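Local structure of putative oxidoreductase YfjR (Streptomyces aurantiacus, 4OQZ) at residues D232-S235 and M236-S240; L30-T34 and A35-D39; A146-E149 and V150-G153; A188-A192 and H193-A197. The protein is an NADPH-binding imine reductase, which probably reduces imines to amines stereoselectively with hydride from the nicotinamide cofactor. One frame throughout, in Å; residues are numbered along the deposited sequence.

Contact 1: residues D232-S235 and M236-S240; sequences DRLS and MGVAS
Val238 N reaches back to Leu234 O at 2.9 Å, and Ala239 N to Ser235 O at 3.1 Å, the first regular i to i+4 bonds of helix 234-250. This is the N-terminal turn of that helix, with Arg233 as its N-cap residue. One residue earlier the grip is poorer: Arg233 O receives both Met236 N and Gly237 N, each weakly.

The distinctive side-chain pair is Arg233 with Met236. Arg233 points NE at Met236 SD, 3.2 Å away, in a weak N-H...S bond to the thioether. The sulfur sits at the edge of the guanidinium, near its plane, and Met236 CE lies at that edge too. A bend at chi3 (-31°) brings this methyl back to 3.5 Å from Arg233 N. Replacing Arg233 by an alanine would probably leave the thioether without its N-H partner and free the end of Met236 to turn.

Just before the cap, the carboxylate of Asp232 is taken up by Tyr218, Ser277 and the backbone N of Phe278, tying the helix start to Tyr218 and to the segment around Phe278 of the same chain. On the inner side Val238 packs against Leu262, Phe265 and His266 of helix 256-269. Its CG2, anti to its own carbonyl carbon, is 3.2 Å from Leu234 O and 4.3 Å from Leu234 CG.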
# COMPACT_ATOMS: atom_id res chain seq x y z
N ASP A 232 -17.22 1.46 -9.52
CA ASP A 232 -17.14 0.43 -8.49
C ASP A 232 -18.29 0.46 -7.47
O ASP A 232 -18.84 1.53 -7.19
CB ASP A 232 -15.77 0.47 -7.76
CG ASP A 232 -15.69 1.46 -6.61
OD1 ASP A 232 -15.40 2.66 -6.88
OD2 ASP A 232 -16.02 1.07 -5.47
N ARG A 233 -18.55 -0.70 -6.84
CA ARG A 233 -19.55 -0.86 -5.79
C ARG A 233 -18.90 -1.46 -4.52
O ARG A 233 -18.14 -2.43 -4.62
CB ARG A 233 -20.75 -1.70 -6.29
CG ARG A 233 -21.51 -1.04 -7.45
CD ARG A 233 -21.67 -1.94 -8.69
NE ARG A 233 -20.41 -2.18 -9.42
CZ ARG A 233 -20.12 -1.68 -10.62
NH1 ARG A 233 -20.97 -0.88 -11.24
NH2 ARG A 233 -18.97 -1.99 -11.21
N LEU A 234 -19.20 -0.87 -3.33
CA LEU A 234 -18.66 -1.29 -2.02
C LEU A 234 -18.92 -2.77 -1.70
O LEU A 234 -18.05 -3.45 -1.14
CB LEU A 234 -19.17 -0.36 -0.88
CG LEU A 234 -18.76 -0.71 0.56
CD1 LEU A 234 -17.26 -0.61 0.78
CD2 LEU A 234 -19.48 0.15 1.56
N SER A 235 -20.11 -3.27 -2.07
CA SER A 235 -20.58 -4.65 -1.89
C SER A 235 -19.66 -5.66 -2.58
O SER A 235 -19.44 -6.74 -2.04
CB SER A 235 -22.00 -4.79 -2.43
OG SER A 235 -22.07 -4.41 -3.80
N MET A 236 -19.10 -5.29 -3.75
CA MET A 236 -18.16 -6.13 -4.49
C MET A 236 -16.79 -6.11 -3.80
O MET A 236 -16.06 -7.09 -3.88
CB MET A 236 -18.00 -5.68 -5.94
CG MET A 236 -19.30 -5.49 -6.68
SD MET A 236 -19.06 -4.82 -8.35
CE MET A 236 -17.51 -3.76 -8.16
N GLY A 237 -16.46 -4.99 -3.15
CA GLY A 237 -15.24 -4.83 -2.36
C GLY A 237 -15.28 -5.72 -1.14
O GLY A 237 -14.32 -6.44 -0.85
N VAL A 238 -16.44 -5.72 -0.45
CA VAL A 238 -16.74 -6.57 0.71
C VAL A 238 -16.55 -8.03 0.30
O VAL A 238 -15.87 -8.77 1.01
CB VAL A 238 -18.19 -6.35 1.26
CG1 VAL A 238 -18.48 -7.28 2.44
CG2 VAL A 238 -18.43 -4.90 1.67
N ALA A 239 -17.14 -8.44 -0.85
CA ALA A 239 -17.08 -9.82 -1.35
C ALA A 239 -15.68 -10.22 -1.77
O ALA A 239 -15.31 -11.37 -1.61
CB ALA A 239 -18.04 -10.00 -2.52
N SER A 240 -14.90 -9.27 -2.31
CA SER A 240 -13.53 -9.52 -2.73
C SER A 240 -12.68 -9.74 -1.47
O SER A 240 -11.90 -10.69 -1.42
CB SER A 240 -13.01 -8.37 -3.58
OG SER A 240 -11.68 -8.63 -4.00

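Contact 2: residues L30-T34 and A35-D39; sequences LWNRT and ASRAD
Asn32 and Arg37 meet where the turn folds back on itself: the amide nitrogen Asn32 ND2 lies 3.7 Å from Arg37 CB, with Arg37 CD only slightly farther off. The two side chains are inclined to each other, their amide and guanidinium planes 49° apart.

Among the polar contacts, Asn32 ND2 donates to Thr34 O at 2.7 Å, almost perfectly straight at 177°, with the acceptor lying in the amide plane. CG stands opposite the backbone N of Asn32 (chi1 -163°), which carries the amide over the turn toward that carbonyl. The other end, OD1, accepts from Leu10 N, so both ends of the amide are held and its rotation is fixed. Thr34 O has a second donor in Arg37 N at 3.4 Å, a weak bond. Arg37 itself turns its NE to Leu10 O.

All this belongs to the Rossmann-type nucleotide-binding half of the protein: strand 27-31 ends here, and a 3-10 turn at residues 35-37 leads on to helix 39-44. Asn32 also touches the glycine-rich turn of the GxGxxG type, consistent with a place beside the dinucleotide site.

The apolar contacts lie on the inner side. Leu30 CD1 meets Ala38 CB at 4.0 Å, and Leu10 touches both residues. Out at the surface, Thr34 CG2 lies 3.8 Å from Ser36 OG.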
# COMPACT_ATOMS: atom_id res chain seq x y z
N LEU A 30 28.96 18.12 18.89
CA LEU A 30 27.97 17.08 19.22
C LEU A 30 27.59 17.04 20.70
O LEU A 30 28.26 17.64 21.53
CB LEU A 30 28.52 15.67 18.87
CG LEU A 30 29.15 15.40 17.51
CD1 LEU A 30 29.97 14.14 17.58
CD2 LEU A 30 28.10 15.24 16.43
N TRP A 31 26.55 16.25 21.01
CA TRP A 31 26.08 15.82 22.31
C TRP A 31 25.19 14.56 22.23
O TRP A 31 24.38 14.43 21.31
CB TRP A 31 25.41 16.92 23.14
CG TRP A 31 25.33 16.52 24.59
CD1 TRP A 31 26.35 16.54 25.50
CD2 TRP A 31 24.24 15.84 25.22
NE1 TRP A 31 25.93 15.97 26.68
CE2 TRP A 31 24.64 15.53 26.54
CE3 TRP A 31 22.95 15.45 24.79
CZ2 TRP A 31 23.79 14.90 27.45
CZ3 TRP A 31 22.11 14.82 25.70
CH2 TRP A 31 22.53 14.56 27.02
N ASN A 32 25.37 13.63 23.18
CA ASN A 32 24.57 12.42 23.35
C ASN A 32 24.61 12.00 24.82
O ASN A 32 25.63 12.22 25.49
CB ASN A 32 25.04 11.28 22.43
CG ASN A 32 24.02 10.16 22.26
OD1 ASN A 32 22.92 10.37 21.75
ND2 ASN A 32 24.38 8.95 22.64
N ARG A 33 23.51 11.38 25.32
CA ARG A 33 23.42 10.88 26.70
C ARG A 33 24.47 9.78 26.93
O ARG A 33 25.02 9.68 28.02
CB ARG A 33 22.01 10.35 27.00
CG ARG A 33 21.70 10.34 28.50
CD ARG A 33 21.20 8.99 28.98
NE ARG A 33 19.86 8.67 28.48
CZ ARG A 33 19.12 7.65 28.90
NH1 ARG A 33 19.57 6.83 29.84
NH2 ARG A 33 17.91 7.44 28.38
N THR A 34 24.74 8.97 25.88
CA THR A 34 25.75 7.92 25.89
C THR A 34 26.92 8.45 25.04
O THR A 34 26.77 8.59 23.82
CB THR A 34 25.16 6.58 25.39
OG1 THR A 34 23.76 6.50 25.68
CG2 THR A 34 25.89 5.38 25.96
N ALA A 35 28.04 8.83 25.69
CA ALA A 35 29.22 9.40 25.03
C ALA A 35 29.91 8.46 24.03
O ALA A 35 30.39 8.93 23.00
CB ALA A 35 30.22 9.88 26.07
N SER A 36 29.91 7.14 24.31
CA SER A 36 30.52 6.11 23.46
C SER A 36 29.91 5.99 22.06
O SER A 36 30.46 5.28 21.22
CB SER A 36 30.57 4.76 24.18
OG SER A 36 29.28 4.33 24.58
N ARG A 37 28.80 6.71 21.79
CA ARG A 37 28.16 6.73 20.48
C ARG A 37 28.75 7.83 19.56
O ARG A 37 28.55 7.77 18.36
CB ARG A 37 26.62 6.77 20.58
CG ARG A 37 26.05 5.42 21.01
CD ARG A 37 24.54 5.33 20.96
NE ARG A 37 24.02 5.25 19.59
CZ ARG A 37 23.85 4.13 18.90
NH1 ARG A 37 24.18 2.95 19.43
NH2 ARG A 37 23.36 4.16 17.67
N ALA A 38 29.53 8.76 20.13
CA ALA A 38 30.22 9.83 19.40
C ALA A 38 31.68 9.49 19.03
O ALA A 38 32.32 10.28 18.33
CB ALA A 38 30.19 11.10 20.23
N ASP A 39 32.20 8.32 19.50
CA ASP A 39 33.58 7.84 19.28
C ASP A 39 34.08 8.02 17.85
O ASP A 39 34.97 8.83 17.61
CB ASP A 39 33.74 6.37 19.74
CG ASP A 39 33.81 6.13 21.23
OD1 ASP A 39 33.63 7.10 22.01
OD2 ASP A 39 34.07 4.97 21.63

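Contact 3: residues A146-E149 and V150-G153; sequences AALE and VITG
Leu148 and Ile151 lie side by side on one face of the helix, their outermost methyls CD2 and CD1 4.4 Å apart. In Ile151 CG1 stands beside the backbone N (chi1 -68°), directing CD1 to the same side as the leucine, while its CB rests 3.4 Å from Leu148 O.

Val150 turns another way. CG2 lies beside its own backbone N and anti to its carbonyl carbon, which lays this methyl back over the preceding turn, 3.5 Å from Ala147 O. That same carbonyl accepts Val150 N at 3.2 Å, and also the hydroxyl of Tyr21.

Glu149 CG comes 3.8 Å from Gly153 O. Its CA makes a C-H...O contact with Thr152 O.

The backbone bonds are loose here: Leu148 O takes Ile151 N and Thr152 N, both weakly. A water donates to Leu148 O at 2.7 Å and to Thr152 OG1 at 2.8 Å, bridging that carbonyl to the threonine. Thr152 OG1 is also bonded to Thr132 OG1 and Lys154 O.

In the beta-alpha-beta unit of strand 131-135, helix 138-151 and strand 154-159, the contact lies on the way from helix 138-151 to strand 154-159. Leu148 and Ile151 cover Ile63 of strand 61-64 and Tyr134 of strand 131-135, while Val150 and Ile151 pack on Tyr21 of helix 12-23.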
# COMPACT_ATOMS: atom_id res chain seq x y z
N ALA A 146 20.13 25.64 2.86
CA ALA A 146 21.37 25.01 2.36
C ALA A 146 21.94 23.99 3.37
O ALA A 146 22.40 22.93 2.95
CB ALA A 146 22.43 26.07 2.03
N ALA A 147 21.86 24.29 4.69
CA ALA A 147 22.31 23.39 5.75
C ALA A 147 21.37 22.20 5.93
O ALA A 147 21.84 21.10 6.15
CB ALA A 147 22.45 24.15 7.06
N LEU A 148 20.05 22.40 5.80
CA LEU A 148 19.09 21.30 5.90
C LEU A 148 19.19 20.39 4.68
O LEU A 148 18.88 19.20 4.79
CB LEU A 148 17.65 21.84 6.06
CG LEU A 148 17.45 22.84 7.19
CD1 LEU A 148 16.13 23.56 7.04
CD2 LEU A 148 17.62 22.17 8.56
N GLU A 149 19.71 20.91 3.54
CA GLU A 149 19.92 20.13 2.31
C GLU A 149 21.06 19.10 2.50
O GLU A 149 21.20 18.17 1.68
CB GLU A 149 20.20 21.03 1.10
CG GLU A 149 18.96 21.75 0.60
CD GLU A 149 19.19 22.70 -0.56
OE1 GLU A 149 20.36 23.07 -0.83
OE2 GLU A 149 18.19 23.08 -1.20
N VAL A 150 21.84 19.25 3.58
CA VAL A 150 22.92 18.33 3.92
C VAL A 150 22.26 17.05 4.44
O VAL A 150 22.70 15.96 4.06
CB VAL A 150 23.98 18.93 4.87
CG1 VAL A 150 25.03 17.89 5.29
CG2 VAL A 150 24.65 20.14 4.23
N ILE A 151 21.18 17.18 5.26
CA ILE A 151 20.39 16.06 5.81
C ILE A 151 19.76 15.25 4.65
O ILE A 151 20.01 14.05 4.55
CB ILE A 151 19.36 16.51 6.88
CG1 ILE A 151 20.09 17.01 8.16
CG2 ILE A 151 18.36 15.39 7.22
CD1 ILE A 151 19.25 18.12 8.95
N THR A 152 18.94 15.90 3.80
CA THR A 152 18.33 15.30 2.60
C THR A 152 18.37 16.34 1.48
O THR A 152 18.05 17.50 1.73
CB THR A 152 16.89 14.84 2.86
OG1 THR A 152 16.11 15.94 3.30
CG2 THR A 152 16.79 13.68 3.83
N GLY A 153 18.74 15.93 0.26
CA GLY A 153 18.86 16.82 -0.91
C GLY A 153 17.64 17.68 -1.18
O GLY A 153 17.77 18.85 -1.58
O HOH W 1 16.55 17.92 5.29

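Contact 4: residues A188-A192 and H193-A197; sequences ALADA and HGLTA
A Schellman motif ends the long helix 163-191, with Gly194 as its C-prime residue at positive phi. Leu195 N crosses back to Ala190 O at 2.9 Å, and inside that bond Gly194 N reaches Asp191 O at 3.1 Å. The wrap brings Leu195 CB to 3.8 Å from Ala190 CB, the hydrophobic contact across the turn, and Met168 of the second subunit packs on Leu195 as well.

The His193 side chain adds a bond of its own to the last turn. Its ND1 donates to Leu189 O at 3.0 Å (N-H...O 154°), with the oxygen tilted 17° out of the ring plane. The ring is brought there by a chi1 of -65°, CG lying anti to the carbonyl carbon, and Ala192 O sits over one of its faces. At the ring's edge CE1 is 4.1 Å from Leu189 CD1. A leucine in place of His193 would probably leave Leu189 O without this donor at the end of the helix.

Asp191 turns outward to form a salt bridge with Lys286 of the second subunit. Farther on, Thr196 is the N-cap of helix 197-209, its OG1 bonded to Asp199 and to Asp223 of the second subunit. The helix end thus lies at the dimer interface, in the C-terminal domain of the reductive aminase type, and the paired 6-to-1 and 5-to-2 backbone bonds closed by a glycine in the left-handed conformation are the signature of a Schellman C-cap.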
# COMPACT_ATOMS: atom_id res chain seq x y z
N ALA A 188 3.32 -14.43 3.50
CA ALA A 188 2.79 -15.53 4.30
C ALA A 188 1.82 -16.42 3.51
O ALA A 188 1.93 -17.64 3.61
CB ALA A 188 2.14 -15.02 5.58
N LEU A 189 0.92 -15.83 2.69
CA LEU A 189 -0.02 -16.63 1.90
C LEU A 189 0.65 -17.42 0.78
O LEU A 189 0.36 -18.60 0.59
CB LEU A 189 -1.20 -15.78 1.37
CG LEU A 189 -2.26 -16.50 0.52
CD1 LEU A 189 -3.13 -17.44 1.38
CD2 LEU A 189 -3.13 -15.52 -0.19
N ALA A 190 1.51 -16.75 0.01
CA ALA A 190 2.27 -17.31 -1.10
C ALA A 190 3.20 -18.44 -0.62
O ALA A 190 3.51 -19.34 -1.40
CB ALA A 190 3.07 -16.22 -1.78
N ASP A 191 3.62 -18.39 0.66
CA ASP A 191 4.47 -19.42 1.27
C ASP A 191 3.73 -20.75 1.34
O ASP A 191 4.26 -21.75 0.86
CB ASP A 191 4.95 -19.01 2.66
CG ASP A 191 5.87 -20.03 3.30
OD1 ASP A 191 5.37 -20.88 4.08
OD2 ASP A 191 7.08 -19.99 2.99
N ALA A 192 2.49 -20.76 1.88
CA ALA A 192 1.64 -21.94 1.99
C ALA A 192 1.30 -22.55 0.62
O ALA A 192 0.61 -23.58 0.55
CB ALA A 192 0.37 -21.61 2.76
N HIS A 193 1.84 -21.93 -0.47
CA HIS A 193 1.65 -22.34 -1.86
C HIS A 193 2.93 -22.52 -2.71
O HIS A 193 2.86 -22.55 -3.93
CB HIS A 193 0.67 -21.39 -2.55
CG HIS A 193 -0.72 -21.45 -1.98
ND1 HIS A 193 -1.19 -20.46 -1.14
CD2 HIS A 193 -1.70 -22.35 -2.19
CE1 HIS A 193 -2.43 -20.80 -0.85
NE2 HIS A 193 -2.78 -21.93 -1.46
N GLY A 194 4.07 -22.69 -2.04
CA GLY A 194 5.36 -22.94 -2.69
C GLY A 194 6.05 -21.75 -3.34
O GLY A 194 7.05 -21.94 -4.05
N LEU A 195 5.55 -20.52 -3.09
CA LEU A 195 6.12 -19.30 -3.64
C LEU A 195 6.95 -18.53 -2.62
O LEU A 195 6.57 -18.43 -1.45
CB LEU A 195 5.01 -18.39 -4.26
CG LEU A 195 4.15 -19.04 -5.36
CD1 LEU A 195 2.84 -18.32 -5.54
CD2 LEU A 195 4.90 -19.14 -6.69
N THR A 196 8.08 -17.98 -3.08
CA THR A 196 9.00 -17.20 -2.25
C THR A 196 8.63 -15.71 -2.28
O THR A 196 7.78 -15.32 -3.07
CB THR A 196 10.48 -17.46 -2.64
OG1 THR A 196 10.88 -16.59 -3.71
CG2 THR A 196 10.79 -18.94 -2.95
N ALA A 197 9.26 -14.90 -1.44
CA ALA A 197 9.04 -13.46 -1.38
C ALA A 197 9.52 -12.77 -2.67
O ALA A 197 8.86 -11.85 -3.16
CB ALA A 197 9.73 -12.87 -0.15

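Overall arrangement
Along the chain the order is contact 2, contact 3, contact 4, contact 1, each closing before the next opens. Contacts 2 and 3 share the Rossmann-type cofactor domain, their centres about 22 Å apart; one takes in the end of strand 27-31 and the other precedes strand 154-159, both of one mixed sheet. Contacts 4 and 1 lie in the helical C-terminal domain, about 26 Å between centres, and both touch the second subunit. Helix 163-191 links the two domains and ends at contact 4. Contacts 1 and 2, about 54 Å apart between centres, stand on opposite sides of the chain's centre, one among C-terminal helices that meet the second subunit, the other in the nucleotide-binding domain.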